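Local coordinates for protein DUF176 (Nitrosomonas europaea, PDB 2OMO) that is of uncertain function but probably belongs to the antibiotic biosynthesis monooxygenases and may act as an oxidoreductase, at residues Y24-A30 with R108-Y113; T37-K41 with P69-L74; T44-H48 with R59-L63. All coordinates share one frame; numbering follows the deposited sequence. Where two conformers were deposited one is given.

Interaction 1: residues Y24-A30 with R108-Y113; sequences YVTIVYA and RKGVIY
With chi1 of -68° for Tyr-113 and -52° for Ile-27, Tyr-113 CG and Ile-27 CG1 both lie beside the backbone N and anti to the carbonyl carbon, and the end of Ile-27 comes up to the phenol ring obliquely: Ile-27 CD1 lies 3.5 Å from Tyr-113 CE2. Tyr-29 and Val-111 share this face of the sheet, Val-111 CG2 sitting at the edge of the Tyr-29 ring, 3.9 Å from CE2. Beyond the rings a water joins the two hydroxyls, 2.7 Å from Tyr-29 OH and 2.5 Å from Tyr-113 OH, and Tyr-29 OH also hydrogen-bonds its counterpart, Tyr-29 of the second subunit. The backbones pair antiparallel as strands 24-31 and 109-117 of a ferredoxin-like sheet, the half-unit of the dimeric alpha/beta barrels of this monooxygenase family. Val-25 with Tyr-113, Ile-27 with Val-111 and Tyr-29 with Lys-109 are the hydrogen-bonded pairs, each linked in both directions; the bond from Tyr-29 N to Lys-109 O, at 2.7 Å, is almost straight. On the reverse face Ile-112 spreads its branches round the phenol end of Tyr-24, with Ile-112 CD1 3.5 Å from Tyr-24 OH, while Thr-26 CG2 packs against the backbone of Gly-110, 4.0 Å from its CA. Further along, the aliphatic part of Arg-108 lies against Val-28 CG1 and Ala-30 CB, and its side chain also touches Trp-96, Arg-97 and Val-100 of helix 91-100.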
loop_
_atom_site.group_PDB
_atom_site.type_symbol
_atom_site.label_atom_id
_atom_site.label_comp_id
_atom_site.label_asym_id
_atom_site.label_seq_id
_atom_site.Cartn_x
_atom_site.Cartn_y
_atom_site.Cartn_z
ATOM N N TYR A 24 -0.638 -11.463 -0.388
ATOM C CA TYR A 24 -2.045 -11.125 -0.275
ATOM C C TYR A 24 -2.097 -9.779 0.456
ATOM O O TYR A 24 -1.663 -9.694 1.593
ATOM C CB TYR A 24 -2.818 -12.207 0.527
ATOM C CG TYR A 24 -4.293 -11.901 0.646
ATOM C CD1 TYR A 24 -5.195 -12.430 -0.281
ATOM C CD2 TYR A 24 -4.775 -11.077 1.663
ATOM C CE1 TYR A 24 -6.558 -12.135 -0.211
ATOM C CE2 TYR A 24 -6.126 -10.769 1.764
ATOM C CZ TYR A 24 -7.026 -11.318 0.813
ATOM O OH TYR A 24 -8.381 -11.032 0.891
ATOM N N VAL A 25 -2.650 -8.752 -0.188
ATOM C CA VAL A 25 -2.676 -7.393 0.383
ATOM C C VAL A 25 -4.079 -6.849 0.488
ATOM O O VAL A 25 -4.891 -6.981 -0.434
ATOM C CB VAL A 25 -1.848 -6.405 -0.488
ATOM C CG1 VAL A 25 -1.924 -4.953 0.044
ATOM C CG2 VAL A 25 -0.435 -6.899 -0.643
ATOM N N THR A 26 -4.348 -6.191 1.603
ATOM C CA THR A 26 -5.616 -5.467 1.804
ATOM C C THR A 26 -5.215 -4.059 2.164
ATOM O O THR A 26 -4.509 -3.837 3.176
ATOM C CB THR A 26 -6.490 -6.078 2.930
ATOM O OG1 THR A 26 -6.637 -7.483 2.721
ATOM C CG2 THR A 26 -7.908 -5.433 2.917
ATOM N N ILE A 27 -5.604 -3.105 1.339
ATOM C CA ILE A 27 -5.390 -1.710 1.705
ATOM C C ILE A 27 -6.666 -1.243 2.421
ATOM O O ILE A 27 -7.766 -1.220 1.810
ATOM C CB ILE A 27 -5.064 -0.827 0.513
ATOM C CG1 ILE A 27 -3.902 -1.440 -0.304
ATOM C CG2 ILE A 27 -4.790 0.643 0.984
ATOM C CD1 ILE A 27 -3.381 -0.576 -1.518
ATOM N N VAL A 28 -6.514 -0.873 3.693
ATOM C CA VAL A 28 -7.685 -0.500 4.483
ATOM C C VAL A 28 -7.724 1.010 4.636
ATOM O O VAL A 28 -6.769 1.604 5.137
ATOM C CB VAL A 28 -7.739 -1.205 5.853
ATOM C CG1 VAL A 28 -8.971 -0.703 6.657
ATOM C CG2 VAL A 28 -7.745 -2.777 5.633
ATOM N N TYR A 29 -8.827 1.615 4.208
ATOM C CA TYR A 29 -9.004 3.065 4.286
ATOM C C TYR A 29 -9.902 3.451 5.452
ATOM O O TYR A 29 -11.025 2.960 5.576
ATOM C CB TYR A 29 -9.579 3.613 2.992
ATOM C CG TYR A 29 -8.745 3.330 1.771
ATOM C CD1 TYR A 29 -7.816 4.258 1.335
ATOM C CD2 TYR A 29 -8.904 2.131 1.045
ATOM C CE1 TYR A 29 -7.011 4.008 0.163
ATOM C CE2 TYR A 29 -8.102 1.857 -0.079
ATOM C CZ TYR A 29 -7.180 2.813 -0.527
ATOM O OH TYR A 29 -6.395 2.584 -1.627
ATOM N N ALA A 30 -9.403 4.331 6.306
ATOM C CA ALA A 30 -10.175 4.742 7.487
ATOM C C ALA A 30 -10.278 6.254 7.566
ATOM O O ALA A 30 -9.254 6.937 7.531
ATOM C CB ALA A 30 -9.560 4.211 8.768
ATOM N N ARG A 108 -15.099 1.916 7.330
ATOM C CA ARG A 108 -13.798 1.605 6.711
ATOM C C ARG A 108 -14.050 0.828 5.432
ATOM O O ARG A 108 -15.070 0.152 5.319
ATOM C CB ARG A 108 -12.951 0.759 7.626
ATOM C CG ARG A 108 -12.419 1.540 8.799
ATOM C CD ARG A 108 -11.455 0.685 9.548
ATOM N NE ARG A 108 -12.010 -0.602 9.992
ATOM C CZ ARG A 108 -12.712 -0.744 11.120
ATOM N NH1 ARG A 108 -12.956 0.313 11.899
ATOM N NH2 ARG A 108 -13.151 -1.935 11.484
ATOM N N LYS A 109 -13.172 0.984 4.457
ATOM C CA LYS A 109 -13.212 0.121 3.280
ATOM C C LYS A 109 -11.892 -0.592 3.120
ATOM O O LYS A 109 -10.828 0.038 3.242
ATOM C CB LYS A 109 -13.466 0.920 2.004
ATOM C CG LYS A 109 -13.423 0.015 0.712
ATOM C CD LYS A 109 -14.513 -1.116 0.704
ATOM C CE LYS A 109 -14.880 -1.586 -0.737
ATOM N NZ LYS A 109 -13.845 -2.472 -1.311
ATOM N N GLY A 110 -11.967 -1.895 2.793
ATOM C CA GLY A 110 -10.784 -2.723 2.567
ATOM C C GLY A 110 -10.769 -3.129 1.108
ATOM O O GLY A 110 -11.812 -3.624 0.567
ATOM N N VAL A 111 -9.670 -2.819 0.429
ATOM C CA VAL A 111 -9.530 -3.190 -0.980
ATOM C C VAL A 111 -8.459 -4.250 -1.152
ATOM O O VAL A 111 -7.315 -4.077 -0.692
ATOM C CB VAL A 111 -9.266 -1.924 -1.850
ATOM C CG1 VAL A 111 -9.221 -2.316 -3.327
ATOM C CG2 VAL A 111 -10.383 -0.892 -1.587
ATOM N N ILE A 112 -8.855 -5.367 -1.768
ATOM C CA ILE A 112 -7.984 -6.539 -1.914
ATOM C C ILE A 112 -7.129 -6.481 -3.182
ATOM O O ILE A 112 -7.634 -6.225 -4.285
ATOM C CB ILE A 112 -8.803 -7.883 -1.907
ATOM C CG1 ILE A 112 -9.577 -7.999 -0.566
ATOM C CG2 ILE A 112 -7.871 -9.065 -2.034
ATOM C CD1 ILE A 112 -10.785 -8.931 -0.561
ATOM N N TYR A 113 -5.843 -6.740 -3.007
ATOM C CA TYR A 113 -4.876 -6.811 -4.105
ATOM C C TYR A 113 -4.052 -8.111 -4.093
ATOM O O TYR A 113 -3.800 -8.724 -3.030
ATOM C CB TYR A 113 -3.928 -5.602 -4.019
ATOM C CG TYR A 113 -4.562 -4.267 -4.305
ATOM C CD1 TYR A 113 -4.549 -3.738 -5.582
ATOM C CD2 TYR A 113 -5.197 -3.531 -3.264
ATOM C CE1 TYR A 113 -5.122 -2.469 -5.850
ATOM C CE2 TYR A 113 -5.756 -2.311 -3.491
ATOM C CZ TYR A 113 -5.724 -1.773 -4.790
ATOM O OH TYR A 113 -6.295 -0.568 -5.020
HETATM O O HOH W 1 -7.483 0.782 -3.257
#

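Interaction 2: residues T37-K41 with P69-L74; sequences TEAFK and PTRFVL
Phe-40 CD2 hangs 3.6 Å above the plane of the Phe-72 ring, over its centre, and the neighbouring Phe-40 CE2 comes within 3.5 Å of Phe-72 CG. The two ring planes are oblique, inclined at 51°, and the side chains run past one another in opposite senses. Lys-41 meets the far part of that ring with its aliphatic chain, the Lys-41 and Phe-72 side chains crossing at about a right angle: Lys-41 CG is 3.6 Å from Phe-72 CE1. At the start of the helix Thr-37 turns its methyl toward the loop before the strand, where Thr-37 CG2 is 3.8 Å from Thr-70 CG2 and 3.6 Å from Pro-69 O. Its hydroxyl, set between the backbone N and the carbonyl carbon (chi1 59°), donates to Glu-38 OE2.

In the next shell Thr-70 OG1 is bonded to Asp-68 and Pro-69 O to Gln-64, which probably help to fix the turn. Phe-40 is backed by Ala-30, Val-100 and Met-104, whereas Phe-72 and Lys-41 also touch Leu-116 of the second subunit. Such apolar seating of the first helix on the central strands, nearly parallel to 71-74, is characteristic of the ferredoxin-like fold.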
loop_
_atom_site.group_PDB
_atom_site.type_symbol
_atom_site.label_atom_id
_atom_site.label_comp_id
_atom_site.label_asym_id
_atom_site.label_seq_id
_atom_site.Cartn_x
_atom_site.Cartn_y
_atom_site.Cartn_z
ATOM N N THR A 37 -8.388 11.551 16.152
ATOM C CA THR A 37 -7.184 11.159 15.387
ATOM C C THR A 37 -6.058 10.598 16.261
ATOM O O THR A 37 -5.451 9.580 15.891
ATOM C CB THR A 37 -6.634 12.254 14.449
ATOM O OG1 THR A 37 -6.303 13.408 15.215
ATOM C CG2 THR A 37 -7.677 12.624 13.411
ATOM N N GLU A 38 -5.802 11.221 17.418
ATOM C CA GLU A 38 -4.705 10.756 18.322
ATOM C C GLU A 38 -5.143 9.452 18.955
ATOM O O GLU A 38 -4.352 8.532 19.079
ATOM C CB GLU A 38 -4.323 11.797 19.383
ATOM C CG GLU A 38 -3.982 13.192 18.785
ATOM C CD GLU A 38 -3.206 13.096 17.495
ATOM O OE1 GLU A 38 -2.053 12.619 17.539
ATOM O OE2 GLU A 38 -3.753 13.498 16.417
ATOM N N ALA A 39 -6.427 9.372 19.329
ATOM C CA ALA A 39 -6.970 8.165 19.924
ATOM C C ALA A 39 -6.844 7.018 18.911
ATOM O O ALA A 39 -6.435 5.894 19.256
ATOM C CB ALA A 39 -8.428 8.376 20.329
ATOM N N PHE A 40 -7.176 7.313 17.658
ATOM C CA PHE A 40 -7.125 6.276 16.640
ATOM C C PHE A 40 -5.683 5.801 16.382
ATOM O O PHE A 40 -5.459 4.575 16.269
ATOM C CB PHE A 40 -7.750 6.752 15.345
ATOM C CG PHE A 40 -7.682 5.721 14.222
ATOM C CD1 PHE A 40 -8.611 4.691 14.176
ATOM C CD2 PHE A 40 -6.723 5.816 13.219
ATOM C CE1 PHE A 40 -8.606 3.741 13.112
ATOM C CE2 PHE A 40 -6.701 4.879 12.173
ATOM C CZ PHE A 40 -7.637 3.839 12.142
ATOM N N LYS A 41 -4.716 6.737 16.341
ATOM C CA LYS A 41 -3.302 6.383 16.166
ATOM C C LYS A 41 -2.806 5.467 17.258
ATOM O O LYS A 41 -2.073 4.506 17.012
ATOM C CB LYS A 41 -2.396 7.629 16.091
ATOM C CG LYS A 41 -2.703 8.491 14.862
ATOM C CD LYS A 41 -1.700 9.642 14.659
ATOM C CE LYS A 41 -1.361 10.403 15.887
ATOM N NZ LYS A 41 -0.492 11.561 15.513
ATOM N N PRO A 69 -5.111 14.871 8.082
ATOM C CA PRO A 69 -4.773 13.968 9.214
ATOM C C PRO A 69 -5.916 13.066 9.664
ATOM O O PRO A 69 -5.691 12.174 10.459
ATOM C CB PRO A 69 -4.365 14.934 10.350
ATOM C CG PRO A 69 -5.078 16.231 10.019
ATOM C CD PRO A 69 -5.065 16.294 8.479
ATOM N N THR A 70 -7.139 13.295 9.207
ATOM C CA THR A 70 -8.239 12.406 9.618
ATOM C C THR A 70 -8.308 11.158 8.717
ATOM O O THR A 70 -9.118 10.268 8.951
ATOM C CB THR A 70 -9.631 13.110 9.667
ATOM O OG1 THR A 70 -10.004 13.505 8.336
ATOM C CG2 THR A 70 -9.612 14.323 10.662
ATOM N N ARG A 71 -7.454 11.112 7.693
ATOM C CA ARG A 71 -7.491 10.034 6.731
ATOM C C ARG A 71 -6.313 9.124 6.944
ATOM O O ARG A 71 -5.157 9.571 6.922
ATOM C CB ARG A 71 -7.558 10.540 5.286
ATOM C CG ARG A 71 -8.695 11.555 5.034
ATOM C CD ARG A 71 -9.929 11.050 5.634
ATOM N NE ARG A 71 -11.066 11.933 5.419
ATOM C CZ ARG A 71 -11.891 11.777 4.401
ATOM N NH1 ARG A 71 -11.651 10.801 3.544
ATOM N NH2 ARG A 71 -12.936 12.580 4.239
ATOM N N PHE A 72 -6.626 7.860 7.214
ATOM C CA PHE A 72 -5.580 6.841 7.443
ATOM C C PHE A 72 -5.672 5.675 6.495
ATOM O O PHE A 72 -6.761 5.340 5.980
ATOM C CB PHE A 72 -5.673 6.281 8.884
ATOM C CG PHE A 72 -5.408 7.317 9.944
ATOM C CD1 PHE A 72 -4.115 7.479 10.458
ATOM C CD2 PHE A 72 -6.438 8.180 10.382
ATOM C CE1 PHE A 72 -3.860 8.482 11.461
ATOM C CE2 PHE A 72 -6.201 9.169 11.383
ATOM C CZ PHE A 72 -4.892 9.310 11.914
ATOM N N VAL A 73 -4.546 4.998 6.332
ATOM C CA VAL A 73 -4.503 3.714 5.574
ATOM C C VAL A 73 -3.755 2.676 6.416
ATOM O O VAL A 73 -2.683 2.989 6.985
ATOM C CB VAL A 73 -3.768 3.877 4.237
ATOM C CG1 VAL A 73 -3.295 2.481 3.659
ATOM C CG2 VAL A 73 -4.642 4.638 3.233
ATOM N N LEU A 74 -4.324 1.476 6.541
ATOM C CA LEU A 74 -3.586 0.314 7.022
ATOM C C LEU A 74 -3.258 -0.555 5.796
ATOM O O LEU A 74 -4.153 -1.055 5.124
ATOM C CB LEU A 74 -4.414 -0.531 8.018
ATOM C CG LEU A 74 -4.835 0.228 9.309
ATOM C CD1 LEU A 74 -6.074 1.121 9.081
ATOM C CD2 LEU A 74 -5.075 -0.723 10.539
#

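Interaction 3: residues T44-H48 with R59-L63; sequences TRMNH and RFDIL
Phe-60, His-48 and Ile-62 bury more surface than any other residues here, and the first two are joined by the one hydrogen bond between the segments. His-48 ND1 donates to Phe-60 O over 2.8 Å, with the acceptor close to the plane of the imidazole, at its edge, and the donor tilted 34° from the plane of the carbonyl. The backbone of Phe-60 departs from an extended strand, with a psi of only 56°, and its carbonyl points at the helix. A main-chain oxygen of the strand is thereby satisfied by a side chain from the helix, and the bond limits rotation of the imidazole.

The ring of Phe-60 runs back along the helix, from His-48 toward Asn-47. Its CD2 packs 3.8 Å from His-48 CA, and its far end meets the Asn-47 amide, where Phe-60 CZ is 3.8 Å from Asn-47 OD1. The amide and ring planes are 56° apart, and the two side chains cross at about a right angle.

Ile-62 meets His-48 and, one helical turn earlier, Thr-44. Its CG1 lies 3.9 Å from His-48 CB, while CD1 presses against the methyl of Thr-44; the 3.4 Å between Ile-62 CD1 and Thr-44 CG2 is a tight fit. That methyl, anti to the backbone N, faces the strand, while Thr-44 OG1 is bonded to Phe-40 O and to the indole NH of Trp-96.

All five touching residues are buried. Segment 44-48 runs nearly antiparallel to 59-63; His-92 and Trp-96 of helix 91-100 touch Asn-47, His-87 meets the Phe-60 ring, and strand 71-78 lies alongside 57-65, whose Ile-62 and Leu-63 pair with a strand of the second subunit.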
loop_
_atom_site.group_PDB
_atom_site.type_symbol
_atom_site.label_atom_id
_atom_site.label_comp_id
_atom_site.label_asym_id
_atom_site.label_seq_id
_atom_site.Cartn_x
_atom_site.Cartn_y
_atom_site.Cartn_z
ATOM N N THR A 44 -4.303 2.017 16.945
ATOM C CA THR A 44 -3.759 1.335 15.771
ATOM C C THR A 44 -2.279 0.954 15.988
ATOM O O THR A 44 -1.808 -0.054 15.438
ATOM C CB THR A 44 -3.985 2.185 14.487
ATOM O OG1 THR A 44 -5.373 2.512 14.405
ATOM C CG2 THR A 44 -3.542 1.428 13.236
ATOM N N ARG A 45 -1.565 1.701 16.829
ATOM C CA ARG A 45 -0.182 1.352 17.191
ATOM C C ARG A 45 -0.152 -0.059 17.791
ATOM O O ARG A 45 0.701 -0.886 17.450
ATOM C CB ARG A 45 0.389 2.380 18.196
ATOM C CG ARG A 45 1.829 2.098 18.652
ATOM C CD ARG A 45 2.284 3.105 19.721
ATOM N NE ARG A 45 3.053 2.479 20.792
ATOM C CZ ARG A 45 2.717 2.502 22.086
ATOM N NH1 ARG A 45 3.487 1.907 22.986
ATOM N NH2 ARG A 45 1.614 3.124 22.488
HETATM N N MSE A 46 -1.085 -0.316 18.713
HETATM C CA MSE A 46 -1.167 -1.583 19.407
HETATM C C MSE A 46 -1.450 -2.709 18.436
HETATM O O MSE A 46 -0.855 -3.799 18.537
HETATM C CB MSE A 46 -2.280 -1.517 20.458
HETATM C CG MSE A 46 -2.202 -0.263 21.288
HETATM SE SE MSE A 46 -0.758 -0.368 22.568
HETATM C CE MSE A 46 0.756 0.254 21.538
ATOM N N ASN A 47 -2.387 -2.465 17.518
ATOM C CA ASN A 47 -2.712 -3.428 16.451
ATOM C C ASN A 47 -1.456 -3.741 15.595
ATOM O O ASN A 47 -1.096 -4.901 15.402
ATOM C CB ASN A 47 -3.856 -2.826 15.608
ATOM C CG ASN A 47 -4.447 -3.806 14.561
ATOM O OD1 ASN A 47 -4.046 -4.940 14.475
ATOM N ND2 ASN A 47 -5.418 -3.323 13.765
ATOM N N HIS A 48 -0.767 -2.692 15.140
ATOM C CA HIS A 48 0.466 -2.807 14.347
ATOM C C HIS A 48 1.525 -3.656 15.082
ATOM O O HIS A 48 2.077 -4.582 14.495
ATOM C CB HIS A 48 1.068 -1.425 14.090
ATOM C CG HIS A 48 2.501 -1.463 13.625
ATOM N ND1 HIS A 48 2.851 -1.695 12.305
ATOM C CD2 HIS A 48 3.663 -1.299 14.303
ATOM C CE1 HIS A 48 4.172 -1.655 12.193
ATOM N NE2 HIS A 48 4.688 -1.430 13.393
ATOM N N ARG A 59 3.855 -6.777 5.743
ATOM C CA ARG A 59 3.790 -5.372 6.150
ATOM C C ARG A 59 2.522 -5.180 6.932
ATOM O O ARG A 59 1.518 -5.853 6.674
ATOM C CB ARG A 59 3.663 -4.393 4.936
ATOM C CG ARG A 59 4.773 -4.337 3.904
ATOM C CD ARG A 59 4.670 -5.347 2.779
ATOM N NE ARG A 59 5.638 -5.050 1.688
ATOM C CZ ARG A 59 6.923 -5.366 1.716
ATOM N NH1 ARG A 59 7.418 -5.985 2.788
ATOM N NH2 ARG A 59 7.714 -5.057 0.692
ATOM N N PHE A 60 2.550 -4.196 7.827
ATOM C CA PHE A 60 1.341 -3.764 8.515
ATOM C C PHE A 60 1.555 -2.270 8.737
ATOM O O PHE A 60 1.510 -1.758 9.857
ATOM C CB PHE A 60 1.103 -4.541 9.820
ATOM C CG PHE A 60 -0.361 -4.637 10.182
ATOM C CD1 PHE A 60 -1.156 -5.700 9.711
ATOM C CD2 PHE A 60 -0.952 -3.624 10.959
ATOM C CE1 PHE A 60 -2.534 -5.742 10.015
ATOM C CE2 PHE A 60 -2.318 -3.661 11.295
ATOM C CZ PHE A 60 -3.123 -4.698 10.824
ATOM N N ASP A 61 1.797 -1.572 7.632
ATOM C CA ASP A 61 2.171 -0.166 7.715
ATOM C C ASP A 61 0.949 0.651 8.104
ATOM O O ASP A 61 -0.161 0.466 7.556
ATOM C CB ASP A 61 2.680 0.343 6.378
ATOM C CG ASP A 61 3.961 -0.353 5.906
ATOM O OD1 ASP A 61 4.657 -0.957 6.758
ATOM O OD2 ASP A 61 4.324 -0.265 4.680
ATOM N N ILE A 62 1.160 1.595 8.998
ATOM C CA ILE A 62 0.065 2.507 9.396
ATOM C C ILE A 62 0.415 3.887 8.854
ATOM O O ILE A 62 1.434 4.476 9.268
ATOM C CB ILE A 62 -0.117 2.602 10.924
ATOM C CG1 ILE A 62 -0.258 1.201 11.564
ATOM C CG2 ILE A 62 -1.337 3.498 11.266
ATOM C CD1 ILE A 62 -1.292 0.313 10.888
ATOM N N LEU A 63 -0.472 4.417 8.013
ATOM C CA LEU A 63 -0.203 5.657 7.260
ATOM C C LEU A 63 -1.229 6.723 7.560
ATOM O O LEU A 63 -2.429 6.388 7.773
ATOM C CB LEU A 63 -0.218 5.398 5.768
ATOM C CG LEU A 63 0.554 4.146 5.284
ATOM C CD1 LEU A 63 0.320 3.961 3.750
ATOM C CD2 LEU A 63 2.045 4.234 5.590
#

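Overall arrangement
The three contacts share one four-stranded antiparallel sheet. Interaction 1 joins an outer strand of this chain to 24-31, and 71-78 connects it to the rest: probable hydrogen bonds from Val-28 N to Leu-74 O and between Ala-30 O and Phe-72 N, each 2.8 Å, link interactions 1 and 2, whose centres are about 15 Å apart. Interactions 2 and 3, with centres about 11 Å apart, seat successive turns of helix 37-51 on neighbouring strands; they meet where Leu-74 CD2 lies 3.8 Å from Thr-44 CG2. Interactions 1 and 3 do not touch, with nearest atoms about 6 Å apart. All three border the second subunit, and Tyr-113 there packs against both Val-73 and Leu-63.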